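Local coordinates for protein probable mannosyltransferase KTR4 (Saccharomyces cerevisiae, PDB 5A07) that belongs to a family of mannosyltransferases with the GT-A fold and holds guanosine-5'-diphosphate and a manganese ion in its pocket, at residues P137-N142 / S223-V228; D244-M249 / F321-L326. All coordinates share one frame; numbering follows the deposited sequence. Where two conformers were deposited one is given.

Contact 1 and contact 2 meet the same mixed sheet, and their centres lie about 12 Å apart. The join is made by strands 227-230 and 322-325, which run antiparallel beside each other; the first carries the end of contact 1, the second the strand half of contact 2. K226 NZ forms a salt bridge with D325 OD1 at 2.9 Å, and Y227 CB packs on F246 CD1 at 3.5 Å, so contact 1 also touches the helix of contact 2. Only contact 1 reaches the nucleotide pocket: N142, at the far end of strand 138-142, binds guanosine-5'-diphosphate. Contact 2 is interior packing of the same fold.

Contact 1: P137-N142 / S223-V228; sequences PYTFLN and SKYKYV. With GDP (guanosine-5'-diphosphate), chain F.
The phenol ring of Y225 reaches P137 and T139, with its neighbour K224 laying CG over the centre of one face, 3.9 Å above the plane, and a water lying in the plane at its edge. The two residues of 137-142 approach the ring obliquely: P137 CG comes 3.7 Å from Y225 OH, and T139 OG1 lies 3.9 Å from Y225 CE2. With CG opposite the carbonyl carbon (chi1 -63°), the ring of Y225 comes up to P137 and T139, and its side chain runs alongside theirs, pointing the other way. The water joins the two hydroxyls, 2.7 Å from T139 OG1 and an unusually short 2.5 Å from Y225 OH. T139 OG1 is also hydrogen-bonded to T106 OG1, on the intervening strand 105-110, which pairs in parallel with both 138-142 and 227-230; Y225 touches T106 as well. At the other end of 137-142, N142 OD1 accepts from GDP N2 at 2.9 Å (139° at the hydrogen) and also from E144 N, two donors that should help to hold the amide against the guanine. The direct gap from T139 OG1 to Y225 OH is 4.2 Å, too long for a bond, so between these two segments the polar link probably runs through the water, while P137 supplies the apolar share.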
loop_
_atom_site.group_PDB
_atom_site.type_symbol
_atom_site.label_atom_id
_atom_site.label_comp_id
_atom_site.label_asym_id
_atom_site.label_seq_id
_atom_site.Cartn_x
_atom_site.Cartn_y
_atom_site.Cartn_z
ATOM N N PRO B 137 9.462 -0.635 -18.054
ATOM C CA PRO B 137 9.119 0.722 -18.448
ATOM C C PRO B 137 8.478 1.562 -17.376
ATOM O O PRO B 137 8.040 1.049 -16.346
ATOM C CB PRO B 137 8.033 0.508 -19.521
ATOM C CG PRO B 137 7.437 -0.818 -19.201
ATOM C CD PRO B 137 8.528 -1.640 -18.560
ATOM N N TYR B 138 8.554 2.872 -17.566
ATOM C CA TYR B 138 7.883 3.826 -16.695
ATOM C C TYR B 138 6.670 4.413 -17.327
ATOM O O TYR B 138 6.706 4.874 -18.487
ATOM C CB TYR B 138 8.810 4.976 -16.321
ATOM C CG TYR B 138 9.997 4.563 -15.484
ATOM C CD1 TYR B 138 11.129 4.018 -16.110
ATOM C CD2 TYR B 138 10.038 4.751 -14.113
ATOM C CE1 TYR B 138 12.257 3.626 -15.353
ATOM C CE2 TYR B 138 11.148 4.343 -13.357
ATOM C CZ TYR B 138 12.237 3.786 -13.984
ATOM O OH TYR B 138 13.340 3.367 -13.264
ATOM N N THR B 139 5.628 4.518 -16.523
ATOM C CA THR B 139 4.436 5.202 -16.902
ATOM C C THR B 139 4.213 6.345 -15.952
ATOM O O THR B 139 4.201 6.146 -14.704
ATOM C CB THR B 139 3.207 4.277 -16.849
ATOM O OG1 THR B 139 3.377 3.164 -17.748
ATOM C CG2 THR B 139 1.944 5.012 -17.299
ATOM N N PHE B 140 4.032 7.561 -16.503
ATOM C CA PHE B 140 3.735 8.705 -15.705
ATOM C C PHE B 140 2.323 9.247 -16.017
ATOM O O PHE B 140 1.979 9.407 -17.199
ATOM C CB PHE B 140 4.717 9.832 -15.987
ATOM C CG PHE B 140 6.120 9.478 -15.686
ATOM C CD1 PHE B 140 6.898 8.813 -16.614
ATOM C CD2 PHE B 140 6.641 9.739 -14.445
ATOM C CE1 PHE B 140 8.190 8.468 -16.356
ATOM C CE2 PHE B 140 7.951 9.378 -14.180
ATOM C CZ PHE B 140 8.721 8.769 -15.097
ATOM N N LEU B 141 1.585 9.582 -14.984
ATOM C CA LEU B 141 0.252 10.142 -15.111
ATOM C C LEU B 141 0.109 11.390 -14.360
ATOM O O LEU B 141 0.722 11.569 -13.331
ATOM C CB LEU B 141 -0.828 9.158 -14.602
ATOM C CG LEU B 141 -0.873 7.771 -15.224
ATOM C CD1 LEU B 141 -1.934 6.812 -14.581
ATOM C CD2 LEU B 141 -1.071 7.866 -16.752
ATOM N N ASN B 142 -0.717 12.323 -14.887
ATOM C CA ASN B 142 -0.926 13.600 -14.259
ATOM C C ASN B 142 -2.350 14.097 -14.584
ATOM O O ASN B 142 -2.870 13.766 -15.649
ATOM C CB ASN B 142 0.163 14.536 -14.839
ATOM C CG ASN B 142 0.234 15.925 -14.180
ATOM O OD1 ASN B 142 -0.552 16.338 -13.314
ATOM N ND2 ASN B 142 1.246 16.668 -14.618
ATOM N N SER B 223 -3.883 -0.233 -19.645
ATOM C CA SER B 223 -4.784 -1.361 -20.061
ATOM C C SER B 223 -3.900 -2.525 -20.462
ATOM O O SER B 223 -4.271 -3.637 -20.341
ATOM C CB SER B 223 -5.724 -0.940 -21.229
ATOM O OG SER B 223 -4.951 -0.877 -22.451
ATOM N N LYS B 224 -2.691 -2.284 -20.971
ATOM C CA LYS B 224 -1.840 -3.377 -21.402
ATOM C C LYS B 224 -1.003 -4.046 -20.288
ATOM O O LYS B 224 -0.167 -4.910 -20.571
ATOM C CB LYS B 224 -0.893 -2.857 -22.505
ATOM C CG LYS B 224 0.027 -1.673 -22.134
ATOM C CD LYS B 224 0.891 -1.201 -23.321
ATOM C CE LYS B 224 1.669 0.055 -23.000
ATOM N NZ LYS B 224 0.853 1.283 -22.764
ATOM N N TYR B 225 -1.104 -3.595 -19.053
ATOM C CA TYR B 225 -0.243 -4.174 -17.982
ATOM C C TYR B 225 -1.085 -4.986 -16.986
ATOM O O TYR B 225 -2.196 -4.589 -16.664
ATOM C CB TYR B 225 0.490 -3.075 -17.244
ATOM C CG TYR B 225 1.455 -2.272 -18.068
ATOM C CD1 TYR B 225 2.541 -2.845 -18.625
ATOM C CD2 TYR B 225 1.201 -0.966 -18.353
ATOM C CE1 TYR B 225 3.446 -2.112 -19.371
ATOM C CE2 TYR B 225 2.063 -0.211 -19.101
ATOM C CZ TYR B 225 3.193 -0.785 -19.599
ATOM O OH TYR B 225 4.033 -0.005 -20.359
ATOM N N LYS B 226 -0.446 -6.023 -16.431
ATOM C CA LYS B 226 -0.975 -6.789 -15.328
ATOM C C LYS B 226 -0.454 -6.283 -13.948
ATOM O O LYS B 226 -1.171 -6.374 -12.933
ATOM C CB LYS B 226 -0.580 -8.279 -15.516
ATOM C CG LYS B 226 -1.071 -9.198 -14.395
ATOM C CD LYS B 226 -0.829 -10.639 -14.740
ATOM C CE LYS B 226 -1.106 -11.597 -13.592
ATOM N NZ LYS B 226 -2.452 -11.483 -13.015
ATOM N N TYR B 227 0.773 -5.732 -13.935
ATOM C CA TYR B 227 1.425 -5.347 -12.657
ATOM C C TYR B 227 1.854 -3.913 -12.704
ATOM O O TYR B 227 2.317 -3.456 -13.776
ATOM C CB TYR B 227 2.654 -6.161 -12.441
ATOM C CG TYR B 227 2.410 -7.612 -12.176
ATOM C CD1 TYR B 227 1.922 -8.047 -10.937
ATOM C CD2 TYR B 227 2.586 -8.551 -13.168
ATOM C CE1 TYR B 227 1.677 -9.361 -10.688
ATOM C CE2 TYR B 227 2.344 -9.889 -12.904
ATOM C CZ TYR B 227 1.907 -10.303 -11.662
ATOM O OH TYR B 227 1.629 -11.667 -11.402
ATOM N N VAL B 228 1.806 -3.252 -11.539
ATOM C CA VAL B 228 2.390 -1.929 -11.406
ATOM C C VAL B 228 3.275 -1.981 -10.179
ATOM O O VAL B 228 2.961 -2.677 -9.189
ATOM C CB VAL B 228 1.399 -0.744 -11.288
ATOM C CG1 VAL B 228 0.458 -0.599 -12.527
ATOM C CG2 VAL B 228 0.607 -0.846 -10.067
HETATM P PB GDP F . 1.394 11.643 0.779
HETATM O O1B GDP F . 1.859 12.749 1.649
HETATM O O2B GDP F . 0.160 11.009 1.073
HETATM O O3B GDP F . 2.501 10.735 0.397
HETATM O O3A GDP F . 0.909 12.488 -0.519
HETATM P PA GDP F . 1.663 12.933 -1.840
HETATM O O1A GDP F . 1.578 14.374 -2.105
HETATM O O2A GDP F . 3.006 12.364 -2.048
HETATM O "O5'" GDP F . 0.707 12.289 -2.918
HETATM C "C5'" GDP F . 0.638 10.927 -3.358
HETATM C "C4'" GDP F . 1.064 10.740 -4.804
HETATM O "O4'" GDP F . 0.122 11.443 -5.623
HETATM C "C3'" GDP F . 2.445 11.279 -5.139
HETATM O "O3'" GDP F . 3.001 10.486 -6.216
HETATM C "C2'" GDP F . 2.141 12.718 -5.587
HETATM O "O2'" GDP F . 3.102 13.202 -6.516
HETATM C "C1'" GDP F . 0.838 12.510 -6.275
HETATM N N9 GDP F . -0.073 13.677 -6.213
HETATM C C8 GDP F . -0.644 14.260 -5.127
HETATM N N7 GDP F . -1.485 15.289 -5.547
HETATM C C5 GDP F . -1.435 15.310 -6.914
HETATM C C6 GDP F . -2.084 16.129 -7.956
HETATM O O6 GDP F . -2.877 17.018 -7.507
HETATM N N1 GDP F . -1.773 15.875 -9.234
HETATM C C2 GDP F . -0.857 14.902 -9.600
HETATM N N2 GDP F . -0.588 14.710 -10.887
HETATM N N3 GDP F . -0.225 14.120 -8.671
HETATM C C4 GDP F . -0.526 14.253 -7.366
HETATM O O HOH W 1 3.997 2.462 -20.285
#

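Contact 2: D244-M249 / F321-L326; sequences DVFQFM and FEIVDL
I323 sets its CG2 methyl into the corner formed by F246 and M249, and this is where the helix and the strand pack most closely. The methyl lies 3.9 Å from M249 CG and 4.0 Å from F246 CE1, meeting the phenyl ring at its edge, near the ring plane. M249 is bent at chi2 and again at chi3 (-81°), which folds its thioether round the same branch and leaves CE 4.0 Å from I323 CG2. W229, on the adjacent strand 227-230, touches both F246 and I323. Across this contact the other branch of I323 has a wider approach, with V245 CG1 4.2 Å from I323 CG1. Farther out, the helix turns Q247 to a partly exposed side away from the strand. Its backbone is still held there: D244, the N-cap of the helix, accepts from Q247 N through OD1 at 2.9 Å, a capping bond nearly straight at 165° that arrives from above the carboxylate plane. D325 likewise caps the helix that follows the strand, through D327 N. The axes of 245-249 and 322-325 pass 9.8 Å apart at -49°. A helix laid by apolar side chains on one face of a central sheet, here with a strand isoleucine as the main contact, is the layered alpha/beta packing of the GT-A fold.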
loop_
_atom_site.group_PDB
_atom_site.type_symbol
_atom_site.label_atom_id
_atom_site.label_comp_id
_atom_site.label_asym_id
_atom_site.label_seq_id
_atom_site.Cartn_x
_atom_site.Cartn_y
_atom_site.Cartn_z
ATOM N N ASP B 244 13.749 -10.632 -10.725
ATOM C CA ASP B 244 12.588 -9.929 -11.333
ATOM C C ASP B 244 11.388 -10.001 -10.395
ATOM O O ASP B 244 10.876 -11.069 -10.103
ATOM C CB ASP B 244 12.281 -10.559 -12.675
ATOM C CG ASP B 244 11.227 -9.817 -13.479
ATOM O OD1 ASP B 244 10.185 -9.393 -12.926
ATOM O OD2 ASP B 244 11.447 -9.618 -14.690
ATOM N N VAL B 245 10.992 -8.850 -9.873
ATOM C CA VAL B 245 9.994 -8.756 -8.839
ATOM C C VAL B 245 8.625 -9.101 -9.348
ATOM O O VAL B 245 7.893 -9.860 -8.726
ATOM C CB VAL B 245 10.013 -7.337 -8.211
ATOM C CG1 VAL B 245 8.850 -7.083 -7.289
ATOM C CG2 VAL B 245 11.283 -7.155 -7.409
ATOM N N PHE B 246 8.277 -8.586 -10.513
ATOM C CA PHE B 246 6.984 -8.986 -11.122
ATOM C C PHE B 246 6.915 -10.477 -11.409
ATOM O O PHE B 246 5.875 -11.111 -11.177
ATOM C CB PHE B 246 6.683 -8.192 -12.392
ATOM C CG PHE B 246 6.596 -6.710 -12.220
ATOM C CD1 PHE B 246 5.932 -6.142 -11.179
ATOM C CD2 PHE B 246 7.077 -5.869 -13.193
ATOM C CE1 PHE B 246 5.777 -4.783 -11.083
ATOM C CE2 PHE B 246 6.946 -4.482 -13.069
ATOM C CZ PHE B 246 6.284 -3.951 -12.001
ATOM N N GLN B 247 7.978 -11.049 -11.891
ATOM C CA GLN B 247 7.980 -12.518 -12.163
ATOM C C GLN B 247 7.917 -13.306 -10.859
ATOM O O GLN B 247 7.324 -14.364 -10.844
ATOM C CB GLN B 247 9.199 -12.979 -13.027
ATOM C CG GLN B 247 9.205 -12.381 -14.428
ATOM C CD GLN B 247 8.124 -12.929 -15.367
ATOM O OE1 GLN B 247 7.061 -13.279 -14.944
ATOM N NE2 GLN B 247 8.434 -12.993 -16.661
ATOM N N PHE B 248 8.550 -12.815 -9.777
ATOM C CA PHE B 248 8.397 -13.433 -8.495
ATOM C C PHE B 248 6.950 -13.449 -8.058
ATOM O O PHE B 248 6.410 -14.481 -7.608
ATOM C CB PHE B 248 9.276 -12.750 -7.445
ATOM C CG PHE B 248 8.923 -13.112 -6.058
ATOM C CD1 PHE B 248 9.435 -14.253 -5.482
ATOM C CD2 PHE B 248 8.031 -12.317 -5.321
ATOM C CE1 PHE B 248 9.067 -14.657 -4.199
ATOM C CE2 PHE B 248 7.679 -12.676 -4.011
ATOM C CZ PHE B 248 8.177 -13.864 -3.455
ATOM N N MET B 249 6.270 -12.336 -8.261
ATOM C CA MET B 249 4.840 -12.241 -7.874
ATOM C C MET B 249 4.014 -13.275 -8.660
ATOM O O MET B 249 3.142 -13.972 -8.115
ATOM C CB MET B 249 4.243 -10.859 -8.182
ATOM C CG MET B 249 4.889 -9.621 -7.596
ATOM S SD MET B 249 4.727 -9.621 -5.865
ATOM C CE MET B 249 3.030 -8.986 -5.717
ATOM N N PHE B 321 4.574 2.950 -1.573
ATOM C CA PHE B 321 5.174 1.809 -2.294
ATOM C C PHE B 321 4.123 0.724 -2.384
ATOM O O PHE B 321 3.488 0.416 -1.391
ATOM C CB PHE B 321 6.348 1.238 -1.483
ATOM C CG PHE B 321 6.849 -0.127 -1.985
ATOM C CD1 PHE B 321 6.189 -1.297 -1.638
ATOM C CD2 PHE B 321 7.892 -0.216 -2.823
ATOM C CE1 PHE B 321 6.634 -2.542 -2.085
ATOM C CE2 PHE B 321 8.329 -1.419 -3.294
ATOM C CZ PHE B 321 7.708 -2.591 -2.941
ATOM N N GLU B 322 3.865 0.186 -3.561
ATOM C CA GLU B 322 3.056 -1.038 -3.626
ATOM C C GLU B 322 3.390 -1.747 -4.956
ATOM O O GLU B 322 3.698 -1.077 -5.965
ATOM C CB GLU B 322 1.575 -0.773 -3.419
ATOM C CG GLU B 322 0.971 0.219 -4.393
ATOM C CD GLU B 322 -0.498 0.529 -4.176
ATOM O OE1 GLU B 322 -1.265 -0.161 -3.431
ATOM O OE2 GLU B 322 -0.928 1.493 -4.820
ATOM N N ILE B 323 3.439 -3.089 -4.937
ATOM C CA ILE B 323 3.533 -3.902 -6.168
ATOM C C ILE B 323 2.121 -4.517 -6.243
ATOM O O ILE B 323 1.691 -5.179 -5.297
ATOM C CB ILE B 323 4.515 -5.026 -6.029
ATOM C CG1 ILE B 323 5.897 -4.597 -5.535
ATOM C CG2 ILE B 323 4.680 -5.717 -7.348
ATOM C CD1 ILE B 323 6.539 -3.600 -6.357
ATOM N N VAL B 324 1.420 -4.326 -7.329
ATOM C CA VAL B 324 0.024 -4.760 -7.354
ATOM C C VAL B 324 -0.324 -5.464 -8.669
ATOM O O VAL B 324 0.074 -5.059 -9.774
ATOM C CB VAL B 324 -0.970 -3.648 -6.938
ATOM C CG1 VAL B 324 -0.782 -2.420 -7.737
ATOM C CG2 VAL B 324 -2.406 -4.171 -7.023
ATOM N N ASP B 325 -1.030 -6.573 -8.502
ATOM C CA ASP B 325 -1.593 -7.357 -9.575
ATOM C C ASP B 325 -2.922 -6.695 -9.916
ATOM O O ASP B 325 -3.902 -6.776 -9.180
ATOM C CB ASP B 325 -1.754 -8.820 -9.131
ATOM C CG ASP B 325 -2.288 -9.772 -10.240
ATOM O OD1 ASP B 325 -2.861 -9.253 -11.240
ATOM O OD2 ASP B 325 -2.083 -11.020 -10.109
ATOM N N LEU B 326 -2.944 -5.989 -11.048
ATOM C CA LEU B 326 -4.136 -5.249 -11.413
ATOM C C LEU B 326 -5.372 -6.127 -11.688
ATOM O O LEU B 326 -6.486 -5.597 -11.619
ATOM C CB LEU B 326 -3.906 -4.354 -12.635
ATOM C CG LEU B 326 -2.801 -3.292 -12.524
ATOM C CD1 LEU B 326 -2.752 -2.414 -13.758
ATOM C CD2 LEU B 326 -3.022 -2.441 -11.313
#